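Local coordinates for protein beta-glucosidase (Saccharopolyspora erythraea D, PDB 5M6G) that probably hydrolyses terminal, non-reducing beta-D-glucosyl residues from its substrates, releasing beta-D-glucose, at residues A[350-355]-A[359-364]; A[556-561]-A[585-590]. All coordinates share one frame; numbering follows the deposited sequence.

Contact 1. Residues A[350-355]-A[359-364]; sequences DYLRAE and GRVPAE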
loop_
_atom_site.group_PDB
_atom_site.type_symbol
_atom_site.label_atom_id
_atom_site.label_comp_id
_atom_site.label_asym_id
_atom_site.label_seq_id
_atom_site.Cartn_x
_atom_site.Cartn_y
_atom_site.Cartn_z
ATOM N N ASP A 350 14.511 -26.152 -9.286
ATOM C CA ASP A 350 14.583 -27.440 -9.976
ATOM C C ASP A 350 13.610 -27.492 -11.148
ATOM O O ASP A 350 13.971 -27.934 -12.246
ATOM C CB ASP A 350 14.306 -28.585 -9.001
ATOM C CG ASP A 350 15.462 -28.829 -8.040
ATOM O OD1 ASP A 350 16.570 -28.325 -8.305
ATOM O OD2 ASP A 350 15.266 -29.532 -7.033
ATOM N N TYR A 351 12.368 -27.042 -10.931
ATOM C CA TYR A 351 11.383 -27.029 -12.011
ATOM C C TYR A 351 11.844 -26.151 -13.165
ATOM O O TYR A 351 11.751 -26.543 -14.331
ATOM C CB TYR A 351 10.025 -26.539 -11.499
ATOM C CG TYR A 351 9.202 -27.555 -10.737
ATOM C CD1 TYR A 351 9.653 -28.859 -10.545
ATOM C CD2 TYR A 351 7.970 -27.202 -10.202
ATOM C CE1 TYR A 351 8.889 -29.779 -9.837
ATOM C CE2 TYR A 351 7.203 -28.109 -9.495
ATOM C CZ TYR A 351 7.662 -29.394 -9.318
ATOM O OH TYR A 351 6.889 -30.286 -8.618
ATOM N N LEU A 352 12.310 -24.936 -12.861
ATOM C CA LEU A 352 12.690 -24.022 -13.932
ATOM C C LEU A 352 13.903 -24.547 -14.689
ATOM O O LEU A 352 13.978 -24.410 -15.914
ATOM C CB LEU A 352 12.962 -22.625 -13.369
ATOM C CG LEU A 352 13.162 -21.517 -14.407
ATOM C CD1 LEU A 352 12.108 -21.594 -15.527
ATOM C CD2 LEU A 352 13.137 -20.144 -13.741
ATOM N N ARG A 353 14.856 -25.154 -13.976
ATOM C CA ARG A 353 16.011 -25.745 -14.646
ATOM C C ARG A 353 15.564 -26.766 -15.684
ATOM O O ARG A 353 16.051 -26.766 -16.822
ATOM C CB ARG A 353 16.950 -26.396 -13.632
ATOM C CG ARG A 353 18.294 -26.802 -14.255
ATOM C CD ARG A 353 19.101 -27.722 -13.359
ATOM N NE ARG A 353 19.557 -27.042 -12.149
ATOM C CZ ARG A 353 19.063 -27.261 -10.933
ATOM N NH1 ARG A 353 18.098 -28.156 -10.755
ATOM N NH2 ARG A 353 19.550 -26.602 -9.893
ATOM N N ALA A 354 14.619 -27.637 -15.310
ATOM C CA ALA A 354 14.133 -28.655 -16.240
ATOM C C ALA A 354 13.414 -28.031 -17.428
ATOM O O ALA A 354 13.540 -28.514 -18.555
ATOM C CB ALA A 354 13.213 -29.638 -15.520
ATOM N N GLU A 355 12.637 -26.967 -17.198
ATOM C CA GLU A 355 11.990 -26.286 -18.315
ATOM C C GLU A 355 13.023 -25.711 -19.274
ATOM O O GLU A 355 12.860 -25.780 -20.499
ATOM C CB GLU A 355 11.071 -25.171 -17.806
ATOM C CG GLU A 355 9.880 -25.655 -16.997
ATOM C CD GLU A 355 9.006 -26.629 -17.764
ATOM O OE1 GLU A 355 8.602 -26.310 -18.907
ATOM O OE2 GLU A 355 8.738 -27.723 -17.224
ATOM N N GLY A 359 14.071 -26.754 -23.200
ATOM C CA GLY A 359 13.788 -25.741 -24.196
ATOM C C GLY A 359 12.376 -25.203 -24.175
ATOM O O GLY A 359 12.010 -24.428 -25.066
ATOM N N ARG A 360 11.572 -25.592 -23.188
ATOM C CA ARG A 360 10.219 -25.066 -23.062
ATOM C C ARG A 360 10.216 -23.639 -22.529
ATOM O O ARG A 360 9.302 -22.873 -22.833
ATOM C CB ARG A 360 9.394 -25.992 -22.172
ATOM C CG ARG A 360 9.330 -27.413 -22.718
ATOM C CD ARG A 360 8.324 -28.280 -21.985
ATOM N NE ARG A 360 8.669 -28.526 -20.586
ATOM C CZ ARG A 360 9.218 -29.655 -20.143
ATOM N NH1 ARG A 360 9.486 -30.644 -20.991
ATOM N NH2 ARG A 360 9.488 -29.800 -18.857
ATOM N N VAL A 361 11.223 -23.266 -21.750
ATOM C CA VAL A 361 11.514 -21.874 -21.429
ATOM C C VAL A 361 12.816 -21.515 -22.133
ATOM O O VAL A 361 13.859 -22.094 -21.815
ATOM C CB VAL A 361 11.625 -21.641 -19.913
ATOM C CG1 VAL A 361 12.221 -20.265 -19.637
ATOM C CG2 VAL A 361 10.252 -21.788 -19.244
ATOM N N PRO A 362 12.809 -20.585 -23.080
ATOM C CA PRO A 362 14.032 -20.313 -23.846
ATOM C C PRO A 362 15.100 -19.699 -22.963
ATOM O O PRO A 362 14.811 -18.985 -21.996
ATOM C CB PRO A 362 13.575 -19.323 -24.925
ATOM C CG PRO A 362 12.068 -19.315 -24.863
ATOM C CD PRO A 362 11.689 -19.721 -23.482
ATOM N N ALA A 363 16.355 -19.998 -23.307
ATOM C CA ALA A 363 17.486 -19.439 -22.576
ATOM C C ALA A 363 17.439 -17.917 -22.523
ATOM O O ALA A 363 17.853 -17.316 -21.526
ATOM C CB ALA A 363 18.794 -19.908 -23.216
ATOM N N GLU A 364 16.944 -17.269 -23.580
ATOM C CA GLU A 364 16.926 -15.811 -23.568
ATOM C C GLU A 364 15.945 -15.263 -22.537
ATOM O O GLU A 364 16.116 -14.128 -22.078
ATOM C CB GLU A 364 16.590 -15.270 -24.958
ATOM C CG GLU A 364 15.151 -15.475 -25.379
ATOM C CD GLU A 364 14.786 -14.666 -26.609
ATOM O OE1 GLU A 364 14.127 -13.605 -26.463
ATOM O OE2 GLU A 364 15.178 -15.089 -27.720
#

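Contact 2. Residues A[556-561]-A[585-590]; sequences LLASWL and MTWMRS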
loop_
_atom_site.group_PDB
_atom_site.type_symbol
_atom_site.label_atom_id
_atom_site.label_comp_id
_atom_site.label_asym_id
_atom_site.label_seq_id
_atom_site.Cartn_x
_atom_site.Cartn_y
_atom_site.Cartn_z
ATOM N N LEU A 556 -20.975 15.477 9.003
ATOM C CA LEU A 556 -20.359 14.226 8.587
ATOM C C LEU A 556 -18.982 14.552 8.035
ATOM O O LEU A 556 -18.863 15.351 7.099
ATOM C CB LEU A 556 -21.207 13.513 7.530
ATOM C CG LEU A 556 -20.470 12.329 6.902
ATOM C CD1 LEU A 556 -20.173 11.276 7.976
ATOM C CD2 LEU A 556 -21.277 11.745 5.774
ATOM N N LEU A 557 -17.950 13.937 8.614
ATOM C CA LEU A 557 -16.570 14.110 8.179
ATOM C C LEU A 557 -16.014 12.733 7.864
ATOM O O LEU A 557 -16.082 11.834 8.709
ATOM C CB LEU A 557 -15.733 14.800 9.260
ATOM C CG LEU A 557 -14.247 15.044 8.943
ATOM C CD1 LEU A 557 -14.092 16.261 8.028
ATOM C CD2 LEU A 557 -13.453 15.214 10.232
ATOM N N ALA A 558 -15.520 12.552 6.640
ATOM C CA ALA A 558 -14.905 11.290 6.230
ATOM C C ALA A 558 -13.408 11.375 6.497
ATOM O O ALA A 558 -12.725 12.243 5.946
ATOM C CB ALA A 558 -15.172 11.002 4.751
ATOM N N SER A 559 -12.899 10.480 7.339
ATOM C CA SER A 559 -11.502 10.525 7.750
ATOM C C SER A 559 -10.646 9.443 7.116
ATOM O O SER A 559 -9.415 9.516 7.223
ATOM C CB SER A 559 -11.387 10.419 9.278
ATOM O OG SER A 559 -11.926 11.574 9.897
ATOM N N TRP A 560 -11.255 8.454 6.472
ATOM C CA TRP A 560 -10.547 7.349 5.780
ATOM C C TRP A 560 -9.752 6.570 6.840
ATOM O O TRP A 560 -10.311 6.243 7.898
ATOM C CB TRP A 560 -9.739 7.881 4.611
ATOM C CG TRP A 560 -10.501 8.858 3.790
ATOM C CD1 TRP A 560 -10.249 10.190 3.660
ATOM C CD2 TRP A 560 -11.681 8.590 3.017
ATOM N NE1 TRP A 560 -11.195 10.774 2.841
ATOM C CE2 TRP A 560 -12.081 9.810 2.427
ATOM C CE3 TRP A 560 -12.424 7.434 2.750
ATOM C CZ2 TRP A 560 -13.193 9.908 1.579
ATOM C CZ3 TRP A 560 -13.537 7.534 1.917
ATOM C CH2 TRP A 560 -13.909 8.767 1.341
ATOM N N LEU A 561 -8.486 6.223 6.583
ATOM C CA LEU A 561 -7.640 5.493 7.529
ATOM C C LEU A 561 -6.397 6.336 7.757
ATOM O O LEU A 561 -5.372 6.146 7.077
ATOM C CB LEU A 561 -7.279 4.103 7.006
ATOM C CG LEU A 561 -8.494 3.242 6.663
ATOM C CD1 LEU A 561 -8.083 2.010 5.838
ATOM C CD2 LEU A 561 -9.243 2.850 7.933
ATOM N N MET A 585 -13.624 8.763 -4.482
ATOM C CA MET A 585 -14.578 7.780 -4.980
ATOM C C MET A 585 -15.967 8.398 -4.923
ATOM O O MET A 585 -16.257 9.215 -4.044
ATOM C CB MET A 585 -14.584 6.467 -4.154
ATOM C CG MET A 585 -13.466 5.445 -4.445
ATOM S SD MET A 585 -11.853 6.064 -3.959
ATOM C CE MET A 585 -10.793 4.604 -3.988
ATOM N N THR A 586 -16.821 8.002 -5.863
ATOM C CA THR A 586 -18.224 8.396 -5.824
ATOM C C THR A 586 -18.932 7.686 -4.670
ATOM O O THR A 586 -18.756 6.482 -4.466
ATOM C CB THR A 586 -18.886 8.053 -7.162
ATOM O OG1 THR A 586 -18.288 8.830 -8.209
ATOM C CG2 THR A 586 -20.362 8.346 -7.123
ATOM N N TRP A 587 -19.737 8.421 -3.909
ATOM C CA TRP A 587 -20.344 7.892 -2.688
ATOM C C TRP A 587 -21.776 7.436 -2.964
ATOM O O TRP A 587 -22.629 8.252 -3.330
ATOM C CB TRP A 587 -20.319 8.938 -1.576
ATOM C CG TRP A 587 -20.504 8.364 -0.206
ATOM C CD1 TRP A 587 -21.591 7.676 0.262
ATOM C CD2 TRP A 587 -19.575 8.441 0.888
ATOM N NE1 TRP A 587 -21.391 7.315 1.584
ATOM C CE2 TRP A 587 -20.160 7.772 1.986
ATOM C CE3 TRP A 587 -18.303 9.007 1.043
ATOM C CZ2 TRP A 587 -19.516 7.649 3.215
ATOM C CZ3 TRP A 587 -17.666 8.885 2.275
ATOM C CH2 TRP A 587 -18.273 8.216 3.340
ATOM N N MET A 588 -22.050 6.157 -2.708
ATOM C CA MET A 588 -23.313 5.532 -3.096
ATOM C C MET A 588 -24.517 6.110 -2.340
ATOM O O MET A 588 -24.435 6.457 -1.155
ATOM C CB MET A 588 -23.241 4.025 -2.838
ATOM C CG MET A 588 -23.292 3.673 -1.342
ATOM S SD MET A 588 -22.809 2.002 -0.915
ATOM C CE MET A 588 -21.079 2.246 -0.489
ATOM N N ARG A 589 -25.662 6.197 -3.044
ATOM C CA ARG A 589 -26.948 6.344 -2.366
ATOM C C ARG A 589 -27.407 5.016 -1.792
ATOM O O ARG A 589 -28.190 4.984 -0.836
ATOM C CB ARG A 589 -28.041 6.849 -3.318
ATOM C CG ARG A 589 -28.017 8.321 -3.609
ATOM C CD ARG A 589 -29.275 8.757 -4.378
ATOM N NE ARG A 589 -29.098 10.110 -4.888
ATOM C CZ ARG A 589 -29.231 11.206 -4.153
ATOM N NH1 ARG A 589 -29.543 11.115 -2.862
ATOM N NH2 ARG A 589 -29.033 12.394 -4.705
ATOM N N SER A 590 -26.943 3.923 -2.383
ATOM C CA SER A 590 -27.401 2.594 -2.029
ATOM C C SER A 590 -26.329 1.598 -2.435
ATOM O O SER A 590 -25.699 1.754 -3.483
ATOM C CB SER A 590 -28.728 2.269 -2.726
ATOM O OG SER A 590 -28.981 0.885 -2.696
#

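Contact 1. Residues A[350-355]-A[359-364]
E355 and R360 face each other at the end of helix 345-357, and the arginine grips the carboxylate side-on. R360 NE donates to E355 OE1 at 2.8 Å, and R360 NH2 to E355 OE2 at 2.7 Å in a nearly straight bond (173°). Both oxygens lie near the guanidinium plane; the two flat groups are turned 49° apart, and both oxygens are met from above the carboxylate plane. A bend in the glutamate chain at chi2 (-57°) brings the carboxylate round to the arginine. E355 OE1 also takes a salt bridge from R329 NE on helix 325-334, and two arginines so close would tend to keep the acid ionised. E355 O serves the turn: V361 N donates to it at 3.3 Å, nearly straight but from above the carbonyl plane, and R360 N donates weakly to the same E355 O at 3.0 Å. R360 O in turn accepts from N333 ND2. Alongside the salt bridge, V361 CG2 rests 3.8 Å from E355 CB and 4.2 Å from L352 CD1. G359, at positive phi, ends the helix in a Schellman motif, and P362 then takes the N-cap position of helix 363-379.

Contact 2. Residues A[556-561]-A[585-590]
W587 reaches A558 and W560 with one corner of its indole, the CZ3 atom, in a wholly apolar contact. Its CB bond points at strand 555-560, and CG stands anti to the backbone N (chi1 -161°), which sends the ring toward the strand, whose A558 CA lies 11.0 Å from W587 CA. On the five-membered ring, NE1 leads to L544 O in a weak hydrogen bond, and the indole packs edge-to-face with F606. On the six-membered ring, CE3 comes within 4.4 Å of W560 CH2. Next along the rim, CZ3 makes the two closest approaches, 3.9 Å to W560 CH2 and 4.1 Å to A558 CB; both partners lie oblique to the ring. CH2 of W587 follows at 4.4 Å from A558 CB. The strand so met belongs to the mixed sheet of the family 3 C-terminal domain, an alpha/beta sandwich, where it runs between 534-539, parallel to it, and the antiparallel edge strand 414-418, whose L416 also touches W587. The two tryptophan side chains pass each other in opposite directions, and A558 CB sits 3.9 Å above one face of the W560 indole, toward its rim. W560 extends further to I147 and A151 of helix 146-152, while beside W587 the hydroxyl OG1 of T586 is hydrogen-bonded to E199 OE2.

Contact 1 and contact 2 lie on opposite sides of the chain's centre, with their own centres 50 Å apart and their nearest atoms about 36 Å apart, so they do not touch. Contact 1 belongs to the family 3 N-terminal domain and contact 2 to the C-terminal domain. Sorbitol is bound by residues of both domains, among them D129 and D310 from the first and W448 and E505 from the second; neither contact supplies a residue of that pocket. Magnesium ions are bound in the vicinity: the side chain of E355 is about 14 Å from one, whereas that of W587 is about 9 Å from one.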